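Local structure of beta-mannosidase GH2 (Hypocrea lixii, 4UOJ) at residues G564-D569 against Y586-F591. The protein probably hydrolyses terminal, non-reducing beta-D-mannose residues from beta-mannosides, as a glycoside hydrolase of family 2. Sequence-based numbering, arbitrary orientation.
With NA (sodium ion), chain B.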
ATOM      1  N   GLY A 564      31.386   6.669   4.764  1.00 62.49           N
ATOM      2  CA  GLY A 564      31.151   7.647   3.703  1.00 63.14           C
ATOM      3  C   GLY A 564      30.250   7.145   2.591  1.00 63.77           C
ATOM      4  O   GLY A 564      29.624   7.950   1.891  1.00 63.80           O
ATOM      5  N   HIS A 565      30.184   5.813   2.430  1.00 57.32           N
ATOM      6  CA  HIS A 565      29.352   5.160   1.420  1.00 55.42           C
ATOM      7  C   HIS A 565      27.895   5.097   1.864  1.00 54.10           C
ATOM      8  O   HIS A 565      27.612   4.993   3.051  1.00 55.58           O
ATOM      9  CB  HIS A 565      29.860   3.749   1.137  1.00 56.07           C
ATOM     10  CG  HIS A 565      31.214   3.679   0.504  1.00 59.36           C
ATOM     11  ND1 HIS A 565      31.503   2.752  -0.474  1.00 60.72           N
ATOM     12  CD2 HIS A 565      32.335   4.401   0.734  1.00 59.66           C
ATOM     13  CE1 HIS A 565      32.768   2.925  -0.811  1.00 61.08           C
ATOM     14  NE2 HIS A 565      33.297   3.922  -0.116  1.00 61.42           N
ATOM     15  N   ILE A 566      26.983   5.154   0.896  1.00 51.27           N
ATOM     16  CA  ILE A 566      25.541   5.140   1.138  1.00 49.48           C
ATOM     17  C   ILE A 566      24.930   3.840   0.602  1.00 49.94           C
ATOM     18  O   ILE A 566      25.187   3.443  -0.532  1.00 49.22           O
ATOM     19  CB  ILE A 566      24.871   6.407   0.563  1.00 50.80           C
ATOM     20  CG1 ILE A 566      25.427   7.660   1.285  1.00 53.19           C
ATOM     21  CG2 ILE A 566      23.330   6.331   0.657  1.00 50.22           C
ATOM     22  CD1 ILE A 566      25.203   8.997   0.559  1.00 59.35           C
ATOM     23  N   TYR A 567      24.123   3.179   1.440  1.00 47.93           N
ATOM     24  CA  TYR A 567      23.471   1.919   1.108  1.00 46.63           C
ATOM     25  C   TYR A 567      22.000   1.923   1.513  1.00 47.81           C
ATOM     26  O   TYR A 567      21.627   2.496   2.536  1.00 47.68           O
ATOM     27  CB  TYR A 567      24.157   0.742   1.831  1.00 47.21           C
ATOM     28  CG  TYR A 567      25.662   0.720   1.784  1.00 48.05           C
ATOM     29  CD1 TYR A 567      26.417   1.360   2.753  1.00 49.94           C
ATOM     30  CD2 TYR A 567      26.336   0.026   0.794  1.00 49.13           C
ATOM     31  CE1 TYR A 567      27.817   1.326   2.723  1.00 51.77           C
ATOM     32  CE2 TYR A 567      27.734  -0.024   0.759  1.00 50.51           C
ATOM     33  CZ  TYR A 567      28.474   0.615   1.734  1.00 53.14           C
ATOM     34  OH  TYR A 567      29.850   0.561   1.702  1.00 53.73           O
ATOM     35  N   GLY A 568      21.199   1.236   0.711  1.00 46.91           N
ATOM     36  CA  GLY A 568      19.788   0.978   0.972  1.00 46.49           C
ATOM     37  C   GLY A 568      18.796   2.119   1.029  1.00 47.19           C
ATOM     38  O   GLY A 568      19.088   3.255   0.664  1.00 48.50           O
ATOM     39  N   ASP A 569      17.589   1.766   1.453  1.00 43.22           N
ATOM     40  CA  ASP A 569      16.478   2.684   1.614  1.00 42.91           C
ATOM     41  C   ASP A 569      16.409   3.165   3.058  1.00 44.95           C
ATOM     42  O   ASP A 569      17.088   2.620   3.919  1.00 46.09           O
ATOM     43  CB  ASP A 569      15.148   2.048   1.141  1.00 42.90           C
ATOM     44  CG  ASP A 569      14.744   0.754   1.856  1.00 45.16           C
ATOM     45  OD1 ASP A 569      15.585   0.176   2.580  1.00 44.50           O
ATOM     46  OD2 ASP A 569      13.591   0.303   1.654  1.00 44.77           O
ATOM     47  N   TYR A 586      17.305  14.367   9.316  1.00 47.41           N
ATOM     48  CA  TYR A 586      16.776  13.471   8.291  1.00 47.21           C
ATOM     49  C   TYR A 586      17.844  12.508   7.736  1.00 50.08           C
ATOM     50  O   TYR A 586      19.014  12.887   7.599  1.00 50.33           O
ATOM     51  CB  TYR A 586      16.101  14.251   7.148  1.00 46.35           C
ATOM     52  CG  TYR A 586      14.926  15.140   7.533  1.00 45.59           C
ATOM     53  CD1 TYR A 586      14.257  14.971   8.745  1.00 45.22           C
ATOM     54  CD2 TYR A 586      14.453  16.114   6.657  1.00 44.72           C
ATOM     55  CE1 TYR A 586      13.197  15.789   9.097  1.00 44.75           C
ATOM     56  CE2 TYR A 586      13.385  16.934   6.996  1.00 45.94           C
ATOM     57  CZ  TYR A 586      12.755  16.767   8.216  1.00 47.75           C
ATOM     58  OH  TYR A 586      11.686  17.557   8.518  1.00 46.46           O
ATOM     59  N   PRO A 587      17.455  11.256   7.404  1.00 47.75           N
ATOM     60  CA  PRO A 587      18.461  10.303   6.892  1.00 48.03           C
ATOM     61  C   PRO A 587      18.841  10.516   5.424  1.00 49.09           C
ATOM     62  O   PRO A 587      17.972  10.813   4.596  1.00 47.78           O
ATOM     63  CB  PRO A 587      17.793   8.940   7.108  1.00 47.36           C
ATOM     64  CG  PRO A 587      16.330   9.231   7.010  1.00 48.80           C
ATOM     65  CD  PRO A 587      16.117  10.629   7.526  1.00 46.79           C
ATOM     66  N   VAL A 588      20.141  10.342   5.120  1.00 47.34           N
ATOM     67  CA  VAL A 588      20.675  10.458   3.767  1.00 46.71           C
ATOM     68  C   VAL A 588      20.767   9.052   3.204  1.00 48.35           C
ATOM     69  O   VAL A 588      21.570   8.251   3.670  1.00 49.35           O
ATOM     70  CB  VAL A 588      22.021  11.209   3.712  1.00 49.57           C
ATOM     71  CG1 VAL A 588      22.544  11.286   2.283  1.00 49.87           C
ATOM     72  CG2 VAL A 588      21.879  12.618   4.291  1.00 50.46           C
ATOM     73  N   GLY A 589      19.878   8.743   2.257  1.00 46.86           N
ATOM     74  CA  GLY A 589      19.794   7.418   1.639  1.00 44.50           C
ATOM     75  C   GLY A 589      19.464   7.457   0.173  1.00 43.72           C
ATOM     76  O   GLY A 589      19.417   8.526  -0.435  1.00 43.24           O
ATOM     77  N   ARG A 590      19.338   6.280  -0.402  1.00 41.83           N
ATOM     78  CA  ARG A 590      18.904   6.090  -1.776  1.00 42.66           C
ATOM     79  C   ARG A 590      17.422   6.261  -2.072  1.00 43.19           C
ATOM     80  O   ARG A 590      17.051   6.623  -3.147  1.00 41.86           O
ATOM     81  CB  ARG A 590      19.389   4.746  -2.300  1.00 42.72           C
ATOM     82  CG  ARG A 590      20.831   4.451  -2.012  1.00 45.58           C
ATOM     83  CD  ARG A 590      21.784   5.305  -2.802  1.00 45.84           C
ATOM     84  NE  ARG A 590      23.143   4.876  -2.563  1.00 47.09           N
ATOM     85  CZ  ARG A 590      24.216   5.481  -3.016  1.00 52.02           C
ATOM     86  NH1 ARG A 590      24.118   6.572  -3.742  1.00 46.71           N
ATOM     87  NH2 ARG A 590      25.388   4.995  -2.711  1.00 47.71           N
ATOM     88  N   PHE A 591      16.600   5.889  -1.114  1.00 42.41           N
ATOM     89  CA  PHE A 591      15.168   5.787  -1.276  1.00 40.78           C
ATOM     90  C   PHE A 591      14.562   5.885   0.096  1.00 43.12           C
ATOM     91  O   PHE A 591      15.132   5.393   1.034  1.00 42.93           O
ATOM     92  CB  PHE A 591      14.889   4.407  -1.819  1.00 41.26           C
ATOM     93  CG  PHE A 591      13.566   4.248  -2.464  1.00 40.56           C
ATOM     94  CD1 PHE A 591      12.448   4.024  -1.719  1.00 41.37           C
ATOM     95  CD2 PHE A 591      13.471   4.220  -3.809  1.00 41.44           C
ATOM     96  CE1 PHE A 591      11.238   3.840  -2.303  1.00 41.13           C
ATOM     97  CE2 PHE A 591      12.269   4.032  -4.414  1.00 43.01           C
ATOM     98  CZ  PHE A 591      11.143   3.831  -3.661  1.00 40.87           C
TER
HETATM   99 NA    NA B1021      35.395   5.731  -1.038  1.00 48.61          NA
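Arg590 and Ile566 tie two loops together, through hydrogen bonds to the Ile566 carbonyl and packing of the isoleucine side chain on the guanidinium. Arg590 NH2 donates to Ile566 O at 2.7 Å, with the acceptor 20° out of the guanidinium plane, while NE adds a weak bond to the same oxygen. Over one face of the guanidinium lies Ile566, its CB 3.5 Å above the plane and offset toward the rim, and its CG2 3.5 Å from Arg590 NE. A bend at chi2 (-70°) folds the arginine chain back across Ile566 CG2, which also rests on buried Gly589 CA. Two residues along from Ile566, Gly568 O accepts from Arg590 N at 3.2 Å, almost in line with the C=O bond. Toward the solvent side, Ile566 CD1 meets Val588 CG1 at 3.9 Å. Further out, Thr368 O and Glu698 O accept from NH2 and NH1, fixing the guanidinium's rotation: a worked example of one arginine gathering several backbone carbonyls. A leucine here would probably leave these three carbonyls without their side-chain donors, though the backbone bond to Gly568 O could remain. His565 NE2 binds a sodium ion. The loops lead into strands 569-572 and 591-595, the latter probably part of the family's (beta/alpha)8 catalytic barrel; there Asp569 CB packs 3.8 Å from Phe591 CB, with Trp373 touching both residues.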